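Long-range contacts in glutaminase 1 (Escherichia coli, PDB 1U60), which catalyses the hydrolysis of L-glutamine to L-glutamate and ammonium: residues A[36-47]-A[273-282]; A[249-257]-A[297-308]. All coordinates share one frame; numbering follows the deposited sequence.

Contact 1: residues A[36-47]-A[273-282]. With EDO (1,2-ethanediol), chain J.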
# COMPACT_ATOMS: atom_id res chain seq x y z
N VAL A 36 -27.06 -4.39 17.20
CA VAL A 36 -26.61 -5.71 16.73
C VAL A 36 -25.96 -6.42 17.90
O VAL A 36 -25.06 -5.85 18.50
CB VAL A 36 -25.59 -5.62 15.54
CG1 VAL A 36 -25.17 -7.03 15.08
CG2 VAL A 36 -26.19 -4.89 14.38
N PRO A 37 -26.37 -7.66 18.24
CA PRO A 37 -25.78 -8.33 19.39
C PRO A 37 -24.26 -8.42 19.26
O PRO A 37 -23.77 -8.93 18.26
CB PRO A 37 -26.44 -9.70 19.41
CG PRO A 37 -27.83 -9.45 18.71
CD PRO A 37 -27.48 -8.44 17.64
N GLY A 38 -23.55 -7.92 20.26
CA GLY A 38 -22.11 -7.72 20.18
C GLY A 38 -21.26 -8.97 20.20
O GLY A 38 -20.12 -8.90 19.74
N GLN A 39 -21.82 -10.10 20.65
CA GLN A 39 -21.08 -11.34 20.72
C GLN A 39 -21.02 -12.11 19.39
O GLN A 39 -20.30 -13.10 19.31
CB GLN A 39 -21.64 -12.25 21.83
CG GLN A 39 -22.86 -13.04 21.56
CD GLN A 39 -24.11 -12.22 21.41
OE1 GLN A 39 -24.17 -11.05 21.83
NE2 GLN A 39 -25.13 -12.84 20.79
N LEU A 40 -21.82 -11.72 18.42
CA LEU A 40 -21.83 -12.42 17.13
C LEU A 40 -20.45 -12.36 16.52
O LEU A 40 -19.82 -11.29 16.54
CB LEU A 40 -22.83 -11.80 16.20
CG LEU A 40 -24.29 -11.85 16.60
CD1 LEU A 40 -25.16 -10.94 15.72
CD2 LEU A 40 -24.76 -13.31 16.57
N ALA A 41 -20.04 -13.47 15.91
CA ALA A 41 -18.72 -13.57 15.34
C ALA A 41 -18.64 -14.71 14.34
O ALA A 41 -19.18 -15.80 14.61
CB ALA A 41 -17.73 -13.81 16.43
N ALA A 42 -17.98 -14.49 13.19
CA ALA A 42 -17.89 -15.46 12.11
C ALA A 42 -16.63 -15.24 11.32
O ALA A 42 -16.09 -14.11 11.29
CB ALA A 42 -19.10 -15.41 11.22
N VAL A 43 -16.16 -16.31 10.72
CA VAL A 43 -15.06 -16.25 9.79
C VAL A 43 -15.30 -17.29 8.69
O VAL A 43 -15.89 -18.37 8.91
CB VAL A 43 -13.72 -16.43 10.48
CG1 VAL A 43 -13.69 -17.73 11.30
CG2 VAL A 43 -12.60 -16.38 9.49
N ALA A 44 -14.90 -16.94 7.47
CA ALA A 44 -15.12 -17.83 6.32
C ALA A 44 -14.04 -17.68 5.26
O ALA A 44 -13.49 -16.63 5.07
CB ALA A 44 -16.50 -17.56 5.64
N ILE A 45 -13.86 -18.77 4.50
CA ILE A 45 -13.10 -18.81 3.27
C ILE A 45 -14.04 -19.23 2.13
O ILE A 45 -14.85 -20.14 2.26
CB ILE A 45 -12.01 -19.89 3.36
CG1 ILE A 45 -10.93 -19.52 4.37
CG2 ILE A 45 -11.42 -20.20 2.00
CD1 ILE A 45 -9.99 -20.67 4.76
N VAL A 46 -13.92 -18.53 1.00
CA VAL A 46 -14.46 -18.98 -0.24
C VAL A 46 -13.31 -19.06 -1.24
O VAL A 46 -12.65 -18.07 -1.51
CB VAL A 46 -15.57 -18.08 -0.76
CG1 VAL A 46 -16.03 -18.61 -2.17
CG2 VAL A 46 -16.75 -18.07 0.24
N THR A 47 -13.05 -20.26 -1.77
CA THR A 47 -11.89 -20.45 -2.66
C THR A 47 -12.25 -20.11 -4.09
O THR A 47 -13.41 -20.06 -4.43
CB THR A 47 -11.35 -21.91 -2.62
OG1 THR A 47 -12.25 -22.81 -3.29
CG2 THR A 47 -11.26 -22.41 -1.17
N VAL A 273 -6.30 -17.24 -5.28
CA VAL A 273 -6.48 -18.35 -4.34
C VAL A 273 -7.82 -18.34 -3.62
O VAL A 273 -8.58 -19.30 -3.71
CB VAL A 273 -5.33 -18.41 -3.34
CG1 VAL A 273 -5.51 -19.62 -2.36
CG2 VAL A 273 -3.98 -18.52 -4.06
N MET A 274 -8.13 -17.28 -2.90
CA MET A 274 -9.32 -17.27 -2.05
C MET A 274 -9.69 -15.89 -1.53
O MET A 274 -8.89 -14.96 -1.53
CB MET A 274 -9.12 -18.20 -0.84
CG MET A 274 -8.03 -17.74 0.12
SD MET A 274 -7.93 -18.70 1.63
CE MET A 274 -7.63 -20.32 0.93
N GLY A 275 -10.96 -15.75 -1.16
CA GLY A 275 -11.41 -14.68 -0.29
C GLY A 275 -11.49 -15.16 1.14
O GLY A 275 -11.90 -16.30 1.39
N ILE A 276 -11.10 -14.29 2.08
CA ILE A 276 -11.20 -14.58 3.50
C ILE A 276 -11.97 -13.43 4.10
O ILE A 276 -11.67 -12.25 3.90
CB ILE A 276 -9.82 -14.68 4.20
CG1 ILE A 276 -8.88 -15.59 3.44
CG2 ILE A 276 -9.95 -15.06 5.73
CD1 ILE A 276 -7.37 -15.48 3.89
N ALA A 277 -12.96 -13.76 4.90
CA ALA A 277 -13.72 -12.69 5.54
C ALA A 277 -14.04 -13.06 6.97
O ALA A 277 -14.11 -14.24 7.35
CB ALA A 277 -14.97 -12.40 4.80
N ALA A 278 -14.31 -12.04 7.76
CA ALA A 278 -14.86 -12.24 9.12
C ALA A 278 -15.76 -11.13 9.50
O ALA A 278 -15.79 -10.10 8.86
CB ALA A 278 -13.71 -12.37 10.11
N PHE A 279 -16.50 -11.33 10.60
CA PHE A 279 -17.40 -10.37 11.12
C PHE A 279 -17.46 -10.46 12.62
O PHE A 279 -17.52 -11.56 13.19
CB PHE A 279 -18.79 -10.63 10.50
CG PHE A 279 -19.94 -10.20 11.33
CD1 PHE A 279 -20.24 -8.87 11.51
CD2 PHE A 279 -20.81 -11.16 11.86
CE1 PHE A 279 -21.33 -8.49 12.25
CE2 PHE A 279 -21.92 -10.81 12.58
CZ PHE A 279 -22.19 -9.47 12.79
N SER A 280 -17.41 -9.27 13.24
CA SER A 280 -17.93 -9.09 14.57
C SER A 280 -18.21 -7.61 14.84
O SER A 280 -17.35 -6.75 14.49
CB SER A 280 -16.96 -9.63 15.62
OG SER A 280 -17.68 -9.74 16.88
N PRO A 281 -19.36 -7.26 15.43
CA PRO A 281 -19.73 -5.85 15.55
C PRO A 281 -18.77 -4.91 16.30
O PRO A 281 -18.71 -3.78 15.87
CB PRO A 281 -21.10 -5.91 16.26
CG PRO A 281 -21.68 -7.30 15.86
CD PRO A 281 -20.48 -8.16 15.85
N PRO A 282 -18.10 -5.31 17.38
CA PRO A 282 -17.24 -4.34 18.09
C PRO A 282 -16.05 -3.86 17.26
O PRO A 282 -15.29 -4.69 16.80
CB PRO A 282 -16.83 -5.09 19.35
CG PRO A 282 -17.95 -6.08 19.56
CD PRO A 282 -18.19 -6.57 18.13
C1 EDO J . -27.21 -14.75 19.16
O1 EDO J . -26.03 -15.41 19.56
C2 EDO J . -27.09 -13.26 19.43
O2 EDO J . -28.20 -12.73 20.12
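Strands 42-47 and 274-279 run side by side through Ala42-Phe279, Ala44-Ala277 and Val46-Gly275, antiparallel hydrogen-bonded pairs at the middle of the five-stranded sheet of a serine beta-lactamase-like fold, with 52-56 and 265-270 as the flanking strands. Six backbone bonds join them; the straightest, Ala277 N to Ala44 O, is 2.9 Å long with an N-H...O angle of 170°. The ladder is buried and tightly packed. On the face shared by Val43, Ile45, Ala278 and Ile276, the methyl CB of Ala278 sits 3.2 Å from Ala42 O, and Val43 CG2 lies against Ala277 O. That face is covered by helices 4-18 and 290-303, whereas Ala42, Val46, Ala277 and Phe279 turn to helix 202-213. Toward the far end of the ladder, Met274 has its thioether beside Ile45: SD is 3.8 Å from CG2, and the bend at chi3 brings CE to the same methyl.

Beyond Ala42 the pairing gives way to a looser, partly exposed margin built on the type I turn Pro37-Leu40. Here the side chains of Val36 and Pro281 cross at about a right angle, CG1 of Val36 3.6 Å from CG of Pro281; the same CG1 also approaches the edge of the Phe279 ring, while Leu40 CB comes obliquely to Phe279 CE2. An ethanediol, probably from the crystallisation liquor and doubtfully placed, lies by Pro37 and Leu40. Polar bonds also tie the turn to the strand end: Arg291 NH1 is hydrogen-bonded to both Gly38 O and Ser280 OG, and the hydroxyl, with OG turned opposite the backbone N (chi1 -165°), donates to Leu40 O over 2.7 Å, only 17° from the carbonyl plane.

Contact 2: residues A[249-257]-A[297-308]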
# COMPACT_ATOMS: atom_id res chain seq x y z
N ASP A 249 -0.53 -0.67 8.69
CA ASP A 249 -0.38 -1.71 9.76
C ASP A 249 -0.86 -3.07 9.31
O ASP A 249 -0.23 -4.09 9.57
CB ASP A 249 -1.12 -1.26 11.02
CG ASP A 249 -0.59 0.02 11.54
OD1 ASP A 249 0.61 0.04 11.88
OD2 ASP A 249 -1.26 1.06 11.58
N TRP A 250 -2.02 -3.09 8.65
CA TRP A 250 -2.49 -4.28 8.00
C TRP A 250 -1.56 -4.84 6.93
O TRP A 250 -1.27 -6.04 6.89
CB TRP A 250 -3.88 -4.01 7.41
CG TRP A 250 -4.55 -5.22 6.85
CD1 TRP A 250 -4.58 -5.60 5.54
CD2 TRP A 250 -5.30 -6.22 7.57
NE1 TRP A 250 -5.30 -6.76 5.39
CE2 TRP A 250 -5.73 -7.18 6.63
CE3 TRP A 250 -5.60 -6.42 8.92
CZ2 TRP A 250 -6.49 -8.28 6.99
CZ3 TRP A 250 -6.34 -7.52 9.27
CH2 TRP A 250 -6.81 -8.43 8.30
N ALA A 251 -1.05 -3.98 6.06
CA ALA A 251 -0.06 -4.47 5.09
C ALA A 251 1.19 -5.07 5.74
O ALA A 251 1.71 -6.08 5.30
CB ALA A 251 0.34 -3.34 4.16
N TYR A 252 1.64 -4.43 6.82
CA TYR A 252 2.84 -4.81 7.58
C TYR A 252 2.65 -6.16 8.27
O TYR A 252 3.52 -7.00 8.23
CB TYR A 252 3.07 -3.71 8.59
CG TYR A 252 4.36 -3.71 9.35
CD1 TYR A 252 5.49 -3.18 8.81
CD2 TYR A 252 4.41 -4.15 10.67
CE1 TYR A 252 6.67 -3.13 9.51
CE2 TYR A 252 5.60 -4.12 11.40
CZ TYR A 252 6.71 -3.56 10.82
OH TYR A 252 7.88 -3.53 11.55
N ARG A 253 1.49 -6.38 8.87
CA ARG A 253 1.22 -7.60 9.63
C ARG A 253 0.65 -8.77 8.88
O ARG A 253 1.02 -9.93 9.15
CB ARG A 253 0.31 -7.24 10.82
CG ARG A 253 1.05 -6.41 11.91
CD ARG A 253 2.10 -7.22 12.70
NE ARG A 253 2.90 -6.42 13.60
CZ ARG A 253 4.05 -6.85 14.17
NH1 ARG A 253 4.51 -8.08 13.99
NH2 ARG A 253 4.70 -6.07 14.97
N VAL A 254 -0.27 -8.50 7.94
CA VAL A 254 -1.01 -9.50 7.19
C VAL A 254 -0.56 -9.60 5.71
O VAL A 254 -0.44 -10.71 5.15
CB VAL A 254 -2.52 -9.15 7.24
CG1 VAL A 254 -3.34 -10.20 6.54
CG2 VAL A 254 -3.01 -9.04 8.69
N GLY A 255 -0.32 -8.45 5.07
CA GLY A 255 0.16 -8.43 3.70
C GLY A 255 -0.84 -8.92 2.64
O GLY A 255 -0.47 -9.47 1.59
N LEU A 256 -2.11 -8.70 2.91
CA LEU A 256 -3.12 -8.98 1.93
C LEU A 256 -4.02 -7.76 1.77
O LEU A 256 -4.37 -7.11 2.76
CB LEU A 256 -3.98 -10.16 2.34
CG LEU A 256 -3.33 -11.52 2.53
CD1 LEU A 256 -4.35 -12.47 3.16
CD2 LEU A 256 -2.83 -12.07 1.23
N PRO A 257 -4.44 -7.48 0.55
CA PRO A 257 -5.40 -6.37 0.32
C PRO A 257 -6.69 -6.61 1.04
O PRO A 257 -7.24 -7.69 0.93
CB PRO A 257 -5.62 -6.36 -1.19
CG PRO A 257 -4.93 -7.58 -1.71
CD PRO A 257 -4.07 -8.17 -0.70
N ALA A 297 -6.65 -12.27 9.91
CA ALA A 297 -5.20 -12.38 10.02
C ALA A 297 -4.77 -13.78 10.40
O ALA A 297 -3.80 -14.32 9.90
CB ALA A 297 -4.67 -11.36 11.04
N SER A 298 -5.52 -14.39 11.33
CA SER A 298 -5.20 -15.75 11.77
C SER A 298 -5.26 -16.77 10.63
O SER A 298 -4.36 -17.56 10.42
CB SER A 298 -6.13 -16.17 12.91
OG SER A 298 -5.82 -17.53 13.27
N VAL A 299 -6.34 -16.74 9.84
CA VAL A 299 -6.46 -17.66 8.73
C VAL A 299 -5.28 -17.46 7.77
O VAL A 299 -4.63 -18.44 7.34
CB VAL A 299 -7.82 -17.46 8.01
CG1 VAL A 299 -7.91 -18.32 6.69
CG2 VAL A 299 -8.99 -17.82 8.93
N ALA A 300 -5.00 -16.19 7.45
CA ALA A 300 -3.98 -15.89 6.48
C ALA A 300 -2.61 -16.36 7.02
O ALA A 300 -1.79 -16.92 6.27
CB ALA A 300 -3.94 -14.40 6.15
N LYS A 301 -2.39 -16.19 8.31
CA LYS A 301 -1.10 -16.56 8.91
C LYS A 301 -0.96 -18.09 8.95
O LYS A 301 0.10 -18.65 8.67
CB LYS A 301 -1.00 -16.03 10.32
CG LYS A 301 0.33 -16.33 11.00
CD LYS A 301 0.59 -15.40 12.18
CE LYS A 301 1.97 -15.66 12.80
NZ LYS A 301 1.84 -16.09 14.22
N GLN A 302 -2.03 -18.76 9.32
CA GLN A 302 -2.02 -20.23 9.40
C GLN A 302 -1.79 -20.85 8.02
O GLN A 302 -1.13 -21.87 7.93
CB GLN A 302 -3.33 -20.76 9.95
CG GLN A 302 -3.60 -20.57 11.45
CD GLN A 302 -4.99 -21.10 11.81
OE1 GLN A 302 -5.19 -22.33 11.84
NE2 GLN A 302 -5.96 -20.19 12.00
N LEU A 303 -2.32 -20.23 6.95
CA LEU A 303 -2.23 -20.81 5.62
C LEU A 303 -1.02 -20.27 4.84
O LEU A 303 -0.77 -20.73 3.71
CB LEU A 303 -3.54 -20.58 4.84
CG LEU A 303 -4.80 -21.23 5.41
CD1 LEU A 303 -6.03 -20.92 4.55
CD2 LEU A 303 -4.61 -22.74 5.60
N GLY A 304 -0.28 -19.33 5.43
CA GLY A 304 0.96 -18.80 4.87
C GLY A 304 0.77 -17.81 3.69
O GLY A 304 1.61 -17.76 2.80
N TYR A 305 -0.35 -17.08 3.66
CA TYR A 305 -0.61 -16.11 2.56
C TYR A 305 -0.30 -14.67 2.90
O TYR A 305 -0.78 -14.14 3.91
CB TYR A 305 -2.07 -16.18 2.10
CG TYR A 305 -2.45 -17.53 1.57
CD1 TYR A 305 -1.74 -18.10 0.50
CD2 TYR A 305 -3.57 -18.21 2.07
CE1 TYR A 305 -2.11 -19.33 -0.03
CE2 TYR A 305 -3.91 -19.44 1.56
CZ TYR A 305 -3.20 -19.99 0.51
OH TYR A 305 -3.54 -21.22 -0.02
N ASN A 306 0.52 -14.04 2.05
CA ASN A 306 1.02 -12.68 2.21
C ASN A 306 1.65 -12.32 0.88
O ASN A 306 2.55 -13.04 0.41
CB ASN A 306 2.08 -12.62 3.31
CG ASN A 306 2.59 -11.21 3.59
OD1 ASN A 306 2.85 -10.46 2.67
ND2 ASN A 306 2.83 -10.89 4.87
N VAL A 307 1.17 -11.27 0.22
CA VAL A 307 1.67 -10.95 -1.12
C VAL A 307 3.13 -10.44 -1.13
O VAL A 307 3.75 -10.35 -2.20
CB VAL A 307 0.78 -9.93 -1.87
CG1 VAL A 307 -0.69 -10.36 -1.91
CG2 VAL A 307 0.93 -8.53 -1.34
N PHE A 308 3.69 -10.13 0.04
CA PHE A 308 5.11 -9.72 0.18
C PHE A 308 6.06 -10.88 0.48
O PHE A 308 7.25 -10.67 0.75
CB PHE A 308 5.22 -8.62 1.25
CG PHE A 308 4.28 -7.43 0.97
CD1 PHE A 308 4.40 -6.73 -0.23
CD2 PHE A 308 3.32 -7.05 1.87
CE1 PHE A 308 3.56 -5.66 -0.51
CE2 PHE A 308 2.43 -5.99 1.56
CZ PHE A 308 2.56 -5.30 0.36
O HOH W 1 3.80 -8.05 5.32
O HOH W 2 2.36 -12.11 7.57
O HOH W 3 -0.52 -13.08 6.43
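The Phe308 ring has Ala251 O at its edge, near the plane, 3.8 Å from CE2, and Val307 CG2 over the centre of one face. The indole of Trp250 carries Val254 CG2 on one face, 3.5 Å above the plane and offset toward the rim, and at its edge, in plane, Leu256 O accepts a weak bond from NE1. The same Val254 methyl meets Ala297 CB at 3.7 Å, and so lies between the indole and helix 290-303. Helix 247-253 gives way at Gly255, of positive phi, and helix 290-303 closes in a Schellman motif at Gly304; the segments leaving them meet where Val307 N donates to Gly255 O (2.8 Å, 166°). Asn306 forms an Asx turn: OD1 takes the N-H of Phe308 in the carbonyl plane, which fixes the amide with OD1 3.5 Å from Gly255 CA. ND2 then donates to two waters, one lying 2.9 Å from Ala251 O and the other bound to Arg253 O. A third water bridges Val254 O and Tyr305 O, 2.7 Å from each. Leu256 reaches back to helix 290-303, its CD1 against Ala300 CB, and Val307 packs on Val307 of the second subunit.

How the contacts relate
Helix 290-303 is the element the two contacts share: it follows strand 274-279 in the chain, lies over one face of the sheet in contact 1 and turns another side to 249-257 in contact 2. Their centres are 16 Å apart, yet side chains meet directly. Val299 CG1 lies 3.7 Å from Ile45 CD1, and Tyr305 CE2 lies 3.9 Å from Met274 CE. Neither contact includes a predicted substrate-binding residue, and each stands some way from such a residue: Pro281 is about 9 Å from Val262 and Trp250 about 10 Å from Tyr244, side chain to side chain. In the two-chain assembly, contact 2 but not contact 1 touches the second subunit.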